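PAN2-PAN3 deadenylation complex catalytic subunit pan2 (Neurospora crassa, PDB 4CZX) probably acts as the catalytic subunit of the PAN complex, shortening mRNA poly(A) tails in the cytoplasm, with this N-terminal WD40 domain forming one part of it. Local coordinates at residues N202-C208 with V226-K232; N170-N175 with Q187-A193; L256-I260 with V270-L274. All coordinates share one frame. Where two conformers were deposited one is given. Residues are numbered along the deposited sequence.

Interaction 1: residues N202-C208 with V226-K232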
loop_
_atom_site.group_PDB
_atom_site.type_symbol
_atom_site.label_atom_id
_atom_site.label_comp_id
_atom_site.label_asym_id
_atom_site.label_seq_id
_atom_site.Cartn_x
_atom_site.Cartn_y
_atom_site.Cartn_z
ATOM N N ASN A 202 -16.544 -46.388 14.685
ATOM C CA ASN A 202 -16.157 -47.076 15.909
ATOM C C ASN A 202 -15.816 -48.543 15.628
ATOM O O ASN A 202 -15.111 -49.171 16.415
ATOM C CB ASN A 202 -17.262 -46.976 16.991
ATOM C CG ASN A 202 -17.402 -45.563 17.559
ATOM O OD1 ASN A 202 -16.445 -44.778 17.566
ATOM N ND2 ASN A 202 -18.599 -45.232 18.034
ATOM N N ASP A 203 -16.291 -49.087 14.506
ATOM C CA ASP A 203 -16.071 -50.506 14.211
ATOM C C ASP A 203 -15.064 -50.809 13.092
ATOM O O ASP A 203 -14.609 -51.953 12.970
ATOM C CB ASP A 203 -17.393 -51.187 13.858
ATOM C CG ASP A 203 -18.364 -51.212 15.020
ATOM O OD1 ASP A 203 -17.917 -51.103 16.187
ATOM O OD2 ASP A 203 -19.574 -51.348 14.754
ATOM N N PHE A 204 -14.728 -49.819 12.267
ATOM C CA PHE A 204 -13.864 -50.070 11.113
ATOM C C PHE A 204 -12.824 -48.994 10.845
ATOM O O PHE A 204 -13.024 -47.823 11.166
ATOM C CB PHE A 204 -14.698 -50.221 9.833
ATOM C CG PHE A 204 -15.719 -51.322 9.893
ATOM C CD1 PHE A 204 -15.365 -52.633 9.614
ATOM C CD2 PHE A 204 -17.036 -51.040 10.210
ATOM C CE1 PHE A 204 -16.323 -53.651 9.671
ATOM C CE2 PHE A 204 -17.992 -52.054 10.269
ATOM C CZ PHE A 204 -17.628 -53.352 9.993
ATOM N N ILE A 205 -11.714 -49.410 10.238
ATOM C CA ILE A 205 -10.855 -48.493 9.494
ATOM C C ILE A 205 -10.913 -48.846 8.014
ATOM O O ILE A 205 -10.944 -50.029 7.655
ATOM C CB ILE A 205 -9.384 -48.545 9.937
ATOM C CG1 ILE A 205 -9.261 -48.615 11.459
ATOM C CG2 ILE A 205 -8.604 -47.353 9.337
ATOM C CD1 ILE A 205 -7.825 -48.787 11.921
ATOM N N VAL A 206 -10.935 -47.825 7.160
ATOM C CA VAL A 206 -10.831 -48.037 5.722
ATOM C C VAL A 206 -9.780 -47.088 5.140
ATOM O O VAL A 206 -9.680 -45.925 5.539
ATOM C CB VAL A 206 -12.188 -47.842 5.003
ATOM C CG1 VAL A 206 -13.093 -49.051 5.210
ATOM C CG2 VAL A 206 -12.870 -46.534 5.459
ATOM N N THR A 207 -8.962 -47.592 4.217
ATOM C CA THR A 207 -7.929 -46.752 3.622
ATOM C C THR A 207 -7.820 -46.944 2.124
ATOM O O THR A 207 -8.170 -48.007 1.591
ATOM C CB THR A 207 -6.519 -47.012 4.220
ATOM O OG1 THR A 207 -6.113 -48.358 3.930
ATOM C CG2 THR A 207 -6.497 -46.755 5.729
ATOM N N CYS A 208 -7.329 -45.897 1.467
ATOM C CA CYS A 208 -6.913 -45.950 0.072
ATOM C C CYS A 208 -5.425 -45.619 0.003
ATOM O O CYS A 208 -4.936 -44.823 0.789
ATOM C CB CYS A 208 -7.706 -44.950 -0.773
ATOM S SG CYS A 208 -9.482 -45.193 -0.734
ATOM N N VAL A 226 -10.013 -51.039 -1.497
ATOM C CA VAL A 226 -9.961 -50.337 -0.228
ATOM C C VAL A 226 -9.534 -51.340 0.844
ATOM O O VAL A 226 -10.074 -52.449 0.905
ATOM C CB VAL A 226 -11.325 -49.721 0.128
ATOM C CG1 VAL A 226 -11.325 -49.206 1.567
ATOM C CG2 VAL A 226 -11.672 -48.613 -0.842
ATOM N N LYS A 227 -8.553 -50.975 1.664
ATOM C CA LYS A 227 -8.143 -51.840 2.768
ATOM C C LYS A 227 -9.072 -51.649 3.964
ATOM O O LYS A 227 -9.479 -50.535 4.261
ATOM C CB LYS A 227 -6.697 -51.566 3.167
ATOM C CG LYS A 227 -5.673 -52.177 2.219
ATOM C CD LYS A 227 -5.847 -53.708 2.174
ATOM C CE LYS A 227 -4.524 -54.417 1.955
ATOM N NZ LYS A 227 -3.842 -54.690 3.253
ATOM N N VAL A 228 -9.415 -52.748 4.634
ATOM C CA VAL A 228 -10.397 -52.712 5.719
ATOM C C VAL A 228 -9.868 -53.374 6.986
ATOM O O VAL A 228 -9.305 -54.471 6.941
ATOM C CB VAL A 228 -11.717 -53.426 5.304
ATOM C CG1 VAL A 228 -12.774 -53.338 6.420
ATOM C CG2 VAL A 228 -12.243 -52.850 3.993
ATOM N N PHE A 229 -10.082 -52.714 8.119
ATOM C CA PHE A 229 -9.640 -53.226 9.411
ATOM C C PHE A 229 -10.792 -53.218 10.417
ATOM O O PHE A 229 -11.531 -52.240 10.503
ATOM C CB PHE A 229 -8.464 -52.393 9.941
ATOM C CG PHE A 229 -7.810 -52.975 11.163
ATOM C CD1 PHE A 229 -6.763 -53.873 11.034
ATOM C CD2 PHE A 229 -8.228 -52.609 12.438
ATOM C CE1 PHE A 229 -6.150 -54.413 12.147
ATOM C CE2 PHE A 229 -7.622 -53.154 13.559
ATOM C CZ PHE A 229 -6.574 -54.065 13.407
ATOM N N ASP A 230 -10.927 -54.315 11.157
ATOM C CA ASP A 230 -11.969 -54.492 12.167
ATOM C C ASP A 230 -11.517 -53.892 13.490
ATOM O O ASP A 230 -10.657 -54.456 14.155
ATOM C CB ASP A 230 -12.281 -55.989 12.326
ATOM C CG ASP A 230 -13.367 -56.284 13.370
ATOM O OD1 ASP A 230 -13.775 -55.394 14.155
ATOM O OD2 ASP A 230 -13.802 -57.454 13.402
ATOM N N LEU A 231 -12.101 -52.760 13.874
ATOM C CA LEU A 231 -11.671 -52.047 15.077
ATOM C C LEU A 231 -12.216 -52.688 16.348
ATOM O O LEU A 231 -11.620 -52.569 17.420
ATOM C CB LEU A 231 -12.101 -50.574 15.025
ATOM C CG LEU A 231 -11.033 -49.533 14.696
ATOM C CD1 LEU A 231 -11.478 -48.144 15.136
ATOM C CD2 LEU A 231 -9.672 -49.899 15.300
ATOM N N LYS A 232 -13.352 -53.365 16.220
ATOM C CA LYS A 232 -13.998 -54.000 17.354
ATOM C C LYS A 232 -13.156 -55.172 17.847
ATOM O O LYS A 232 -12.863 -55.287 19.036
ATOM C CB LYS A 232 -15.408 -54.458 16.967
ATOM C CG LYS A 232 -16.289 -54.894 18.131
ATOM C CD LYS A 232 -17.590 -55.501 17.618
ATOM C CE LYS A 232 -18.384 -56.171 18.732
ATOM N NZ LYS A 232 -18.816 -55.196 19.773
#
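I205 lays its side chain against F229 of the partner strand and L231 just past its end. Its CD1 is 3.9 Å from CD2 of F229, and its CG1 is 3.8 Å from CG of L231. On the other face of the sheet, F204, V206 and V228 cluster. F204 CD1 lies 4.2 Å from V228 CG1, and V206 CG1 lies 4.1 Å from V228 CG2. The backbones form a regular antiparallel ladder. I205 and F229 are a hydrogen-bonded pair: I205 N to F229 O is 2.8 Å and F229 N to I205 O is 2.9 Å. Likewise, T207 N to K227 O and K227 N to T207 O are both 3.0 Å. Past the strand ends, L231 N still reaches D203 O at 2.8 Å. The side chain of D203 forms a salt bridge with R163, and T207 OG1 is hydrogen-bonded to H191 NE2. These two strands are the middle pair of a four-stranded blade of the WD40 propeller. Strand 194-200 flanks 204-208, and strand 235-241 flanks 226-230. The face with F204 and V206 packs on strand 248-251 of the next blade, while the face with I205 and F229 turns to the preceding blade, where F229 meets W188.

Interaction 2: residues N170-N175 with Q187-A193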
loop_
_atom_site.group_PDB
_atom_site.type_symbol
_atom_site.label_atom_id
_atom_site.label_comp_id
_atom_site.label_asym_id
_atom_site.label_seq_id
_atom_site.Cartn_x
_atom_site.Cartn_y
_atom_site.Cartn_z
ATOM N N ASN A 170 3.297 -41.946 6.883
ATOM C CA ASN A 170 3.585 -41.598 5.502
ATOM C C ASN A 170 4.263 -42.755 4.773
ATOM O O ASN A 170 4.733 -42.585 3.648
ATOM C CB ASN A 170 4.434 -40.325 5.426
ATOM C CG ASN A 170 5.709 -40.410 6.238
ATOM O OD1 ASN A 170 6.063 -41.465 6.757
ATOM N ND2 ASN A 170 6.430 -39.285 6.325
ATOM N N LYS A 171 4.285 -43.934 5.403
ATOM C CA LYS A 171 4.864 -45.130 4.779
ATOM C C LYS A 171 3.800 -46.152 4.369
ATOM O O LYS A 171 4.130 -47.214 3.831
ATOM C CB LYS A 171 5.870 -45.819 5.707
ATOM C CG LYS A 171 6.962 -44.932 6.275
ATOM C CD LYS A 171 7.869 -44.372 5.215
ATOM C CE LYS A 171 8.810 -43.331 5.816
ATOM N NZ LYS A 171 9.762 -42.770 4.812
ATOM N N GLY A 172 2.536 -45.849 4.642
ATOM C CA GLY A 172 1.453 -46.735 4.252
ATOM C C GLY A 172 0.942 -47.660 5.345
ATOM O O GLY A 172 0.065 -48.490 5.096
ATOM N N THR A 173 1.499 -47.549 6.545
ATOM C CA THR A 173 1.019 -48.346 7.672
ATOM C C THR A 173 0.041 -47.520 8.497
ATOM O O THR A 173 0.062 -46.294 8.446
ATOM C CB THR A 173 2.164 -48.824 8.581
ATOM O OG1 THR A 173 2.907 -47.695 9.047
ATOM C CG2 THR A 173 3.102 -49.739 7.826
ATOM N N VAL A 174 -0.812 -48.201 9.255
ATOM C CA VAL A 174 -1.703 -47.516 10.172
ATOM C C VAL A 174 -1.364 -47.909 11.603
ATOM O O VAL A 174 -1.348 -49.089 11.933
ATOM C CB VAL A 174 -3.168 -47.848 9.878
ATOM C CG1 VAL A 174 -4.085 -47.203 10.940
ATOM C CG2 VAL A 174 -3.535 -47.350 8.496
ATOM N N ASN A 175 -1.061 -46.919 12.441
ATOM C CA ASN A 175 -0.913 -47.172 13.875
ATOM C C ASN A 175 -2.236 -46.926 14.589
ATOM O O ASN A 175 -2.870 -45.893 14.387
ATOM C CB ASN A 175 0.173 -46.284 14.495
ATOM C CG ASN A 175 1.564 -46.654 14.038
ATOM O OD1 ASN A 175 1.813 -47.779 13.606
ATOM N ND2 ASN A 175 2.487 -45.709 14.146
ATOM N N GLN A 187 -0.111 -52.141 14.956
ATOM C CA GLN A 187 0.259 -51.585 13.658
ATOM C C GLN A 187 -0.317 -52.452 12.538
ATOM O O GLN A 187 -0.234 -53.687 12.592
ATOM C CB GLN A 187 1.784 -51.466 13.540
ATOM C CG GLN A 187 2.412 -50.673 14.685
ATOM C CD GLN A 187 3.868 -50.307 14.454
ATOM O OE1 GLN A 187 4.763 -50.834 15.117
ATOM N NE2 GLN A 187 4.112 -49.383 13.527
ATOM N N TRP A 188 -0.905 -51.804 11.538
ATOM C CA TRP A 188 -1.563 -52.486 10.434
ATOM C C TRP A 188 -0.908 -52.086 9.115
ATOM O O TRP A 188 -0.797 -50.899 8.812
ATOM C CB TRP A 188 -3.060 -52.139 10.444
ATOM C CG TRP A 188 -3.877 -52.645 9.290
ATOM C CD1 TRP A 188 -3.819 -53.885 8.711
ATOM C CD2 TRP A 188 -4.886 -51.919 8.582
ATOM N NE1 TRP A 188 -4.729 -53.968 7.684
ATOM C CE2 TRP A 188 -5.397 -52.774 7.585
ATOM C CE3 TRP A 188 -5.405 -50.619 8.692
ATOM C CZ2 TRP A 188 -6.402 -52.376 6.704
ATOM C CZ3 TRP A 188 -6.401 -50.226 7.814
ATOM C CH2 TRP A 188 -6.885 -51.101 6.828
ATOM N N GLN A 189 -0.466 -53.068 8.336
ATOM C CA GLN A 189 0.140 -52.765 7.041
ATOM C C GLN A 189 -0.956 -52.591 5.996
ATOM O O GLN A 189 -1.476 -53.567 5.464
ATOM C CB GLN A 189 1.110 -53.865 6.615
ATOM C CG GLN A 189 1.880 -53.509 5.364
ATOM C CD GLN A 189 2.927 -52.463 5.630
ATOM O OE1 GLN A 189 3.785 -52.643 6.494
ATOM N NE2 GLN A 189 2.861 -51.351 4.902
ATOM N N ALA A 190 -1.319 -51.348 5.708
ATOM C CA ALA A 190 -2.440 -51.098 4.811
ATOM C C ALA A 190 -1.994 -51.090 3.355
ATOM O O ALA A 190 -2.508 -51.853 2.537
ATOM C CB ALA A 190 -3.126 -49.785 5.174
ATOM N N HIS A 191 -1.038 -50.231 3.023
ATOM C CA HIS A 191 -0.546 -50.156 1.653
ATOM C C HIS A 191 0.977 -50.118 1.631
ATOM O O HIS A 191 1.613 -49.928 2.663
ATOM C CB HIS A 191 -1.139 -48.932 0.947
ATOM C CG HIS A 191 -2.633 -48.876 1.017
ATOM N ND1 HIS A 191 -3.447 -49.338 0.004
ATOM C CD2 HIS A 191 -3.464 -48.435 1.995
ATOM C CE1 HIS A 191 -4.713 -49.180 0.352
ATOM N NE2 HIS A 191 -4.750 -48.637 1.557
ATOM N N GLY A 192 1.559 -50.324 0.454
ATOM C CA GLY A 192 2.992 -50.476 0.335
ATOM C C GLY A 192 3.851 -49.262 0.660
ATOM O O GLY A 192 4.902 -49.414 1.274
ATOM N N ALA A 193 3.428 -48.066 0.249
ATOM C CA ALA A 193 4.257 -46.869 0.439
ATOM C C ALA A 193 3.487 -45.644 0.917
ATOM O O ALA A 193 4.067 -44.750 1.551
ATOM C CB ALA A 193 4.985 -46.523 -0.855
HETATM O O HOH W 1 5.325 -49.486 4.811
#
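The backbone of V174 is satisfied in both directions by W188. V174 N donates to W188 O at 2.7 Å, and W188 N donates to V174 O at 2.8 Å. On the face with T173 and N175, Q187 NE2 donates to N175 OD1 at 2.8 Å. N175 ND2 is hydrogen-bonded to Y156 OH and D154 OD2. T173 OG1 is hydrogen-bonded to T169 OG1. G172 O accepts a straight bond from H191 N at 2.9 Å and a weak one from A190 N at 3.2 Å. The two strands form a beta hairpin, the outer half of a propeller blade in a predicted WD repeat region. Beyond the hairpin, 190-193 leads to the inner strand of the next blade. G172 fits where this turn presses close: it has positive phi, and a CB here would clash with H191 O. Q189 folds back, and its NE2 donates to H191 O at 2.9 Å. The same NE2 donates to a water at 3.1 Å, and this water donates to K171 O at 2.7 Å. H191 uses both ring nitrogens, NE2 with T207 and ND1 with D223. N170 O accepts from R213. On the face with V174 and W188, contact is apolar: V174 CB lies 3.8 Å from W188 CE3, and V174 CG2 lies 4.1 Å from A190 CB.

Interaction 3: residues L256-I260 with V270-L274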
loop_
_atom_site.group_PDB
_atom_site.type_symbol
_atom_site.label_atom_id
_atom_site.label_comp_id
_atom_site.label_asym_id
_atom_site.label_seq_id
_atom_site.Cartn_x
_atom_site.Cartn_y
_atom_site.Cartn_z
ATOM N N LEU A 256 -24.123 -48.101 8.780
ATOM C CA LEU A 256 -22.910 -48.211 9.595
ATOM C C LEU A 256 -21.831 -49.180 9.102
ATOM O O LEU A 256 -20.670 -49.049 9.484
ATOM C CB LEU A 256 -23.284 -48.595 11.024
ATOM C CG LEU A 256 -24.008 -47.486 11.788
ATOM C CD1 LEU A 256 -24.307 -47.922 13.215
ATOM C CD2 LEU A 256 -23.184 -46.219 11.767
ATOM N N THR A 257 -22.201 -50.151 8.278
ATOM C CA THR A 257 -21.219 -51.098 7.756
ATOM C C THR A 257 -20.907 -50.833 6.288
ATOM O O THR A 257 -20.392 -51.698 5.581
ATOM C CB THR A 257 -21.711 -52.533 7.901
ATOM O OG1 THR A 257 -22.884 -52.706 7.098
ATOM C CG2 THR A 257 -22.030 -52.828 9.353
ATOM N N THR A 258 -21.237 -49.634 5.837
ATOM C CA THR A 258 -21.125 -49.288 4.428
ATOM C C THR A 258 -20.037 -48.237 4.205
ATOM O O THR A 258 -19.889 -47.306 5.000
ATOM C CB THR A 258 -22.486 -48.790 3.890
ATOM O OG1 THR A 258 -23.428 -49.869 3.920
ATOM C CG2 THR A 258 -22.368 -48.294 2.472
ATOM N N ALA A 259 -19.262 -48.417 3.135
ATOM C CA ALA A 259 -18.246 -47.458 2.730
ATOM C C ALA A 259 -18.622 -46.807 1.402
ATOM O O ALA A 259 -19.285 -47.417 0.557
ATOM C CB ALA A 259 -16.882 -48.131 2.615
ATOM N N ILE A 260 -18.191 -45.564 1.236
ATOM C CA ILE A 260 -18.398 -44.822 0.006
ATOM C C ILE A 260 -17.042 -44.644 -0.659
ATOM O O ILE A 260 -16.188 -43.966 -0.120
ATOM C CB ILE A 260 -19.030 -43.452 0.274
ATOM C CG1 ILE A 260 -20.341 -43.628 1.051
ATOM C CG2 ILE A 260 -19.274 -42.726 -1.028
ATOM C CD1 ILE A 260 -20.857 -42.322 1.666
ATOM N N VAL A 270 -21.087 -47.306 -3.516
ATOM C CA VAL A 270 -21.572 -47.342 -2.144
ATOM C C VAL A 270 -21.675 -48.815 -1.801
ATOM O O VAL A 270 -22.524 -49.524 -2.344
ATOM C CB VAL A 270 -22.920 -46.624 -1.976
ATOM C CG1 VAL A 270 -23.366 -46.671 -0.525
ATOM C CG2 VAL A 270 -22.806 -45.179 -2.436
ATOM N N THR A 271 -20.782 -49.286 -0.938
ATOM C CA THR A 271 -20.581 -50.723 -0.774
ATOM C C THR A 271 -20.620 -51.180 0.671
ATOM O O THR A 271 -19.919 -50.633 1.525
ATOM C CB THR A 271 -19.227 -51.163 -1.360
ATOM O OG1 THR A 271 -19.116 -50.702 -2.710
ATOM C CG2 THR A 271 -19.093 -52.683 -1.325
ATOM N N ASP A 272 -21.429 -52.197 0.943
ATOM C CA ASP A 272 -21.436 -52.780 2.271
ATOM C C ASP A 272 -20.149 -53.553 2.494
ATOM O O ASP A 272 -19.809 -54.440 1.715
ATOM C CB ASP A 272 -22.635 -53.699 2.480
ATOM C CG ASP A 272 -22.616 -54.344 3.845
ATOM O OD1 ASP A 272 -21.907 -55.359 4.000
ATOM O OD2 ASP A 272 -23.288 -53.833 4.764
ATOM N N LEU A 273 -19.447 -53.212 3.570
ATOM C CA LEU A 273 -18.165 -53.828 3.885
ATOM C C LEU A 273 -18.282 -55.329 4.117
ATOM O O LEU A 273 -17.381 -56.087 3.763
ATOM C CB LEU A 273 -17.553 -53.179 5.124
ATOM C CG LEU A 273 -17.133 -51.714 4.940
ATOM C CD1 LEU A 273 -16.361 -51.215 6.154
ATOM C CD2 LEU A 273 -16.299 -51.573 3.682
ATOM N N LEU A 274 -19.392 -55.749 4.715
ATOM C CA LEU A 274 -19.564 -57.145 5.121
ATOM C C LEU A 274 -19.888 -58.058 3.938
ATOM O O LEU A 274 -19.611 -59.258 3.983
ATOM C CB LEU A 274 -20.652 -57.247 6.188
ATOM C CG LEU A 274 -20.361 -56.389 7.422
ATOM C CD1 LEU A 274 -21.517 -56.410 8.405
ATOM C CD2 LEU A 274 -19.074 -56.841 8.092
#
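Backbone hydrogen bonds set the pairing of this beta hairpin. A259 and T271 are the hydrogen-bonded pair: A259 N to T271 O and T271 N to A259 O are both 2.8 Å. T258 with D272 and I260 with V270 are the non-hydrogen-bonded pairs. Beyond the strand ends, L273 N donates to T257 O at 2.7 Å, so the link runs on as both segments leave the sheet. CA-H...O contacts add to this: T258 CA is 3.4 Å from T271 O and V270 CA 3.5 Å from A259 O.

One polar side-chain bond crosses the pair. T257 OG1 donates to D272 OD2 at 2.6 Å. The other carboxylate oxygen of D272 accepts from N275 N and, weakly, from L274 N, so D272 also holds the turn after its strand.

Carbon contacts are few. A259 CB meets L273 CD2 at 3.7 Å, and T257 CG2 meets L274 CD1 at 3.7 Å. T258 CG2 lies 3.6 Å from V270 CG1.

The hairpin belongs to the blade after that of strand 204-210, between strands 248-251 and 279-283. L273 packs on F204 and V206, T271 on V240, and I260 on F293 and V295 of strand 290-295.

How the interactions relate
The three contacts follow one another along the chain in the order 2, 1, 3. Each pairs antiparallel neighbours in a different, successive blade of the WD40 propeller. Interaction 1 lies between the others. Its centre is about 13 Å from that of interaction 2 and about 11 Å from that of interaction 3. It touches both: T207 OG1 meets H191 NE2 at 2.8 Å, a probable hydrogen bond, and F204 CG packs on L273 CD1 at 3.8 Å. Interactions 2 and 3 do not touch, with centres about 22 Å apart. Toward interaction 2, the blades mix that bond with packing of W188 on F229 and I205; toward interaction 3, the packing is apolar, around L273.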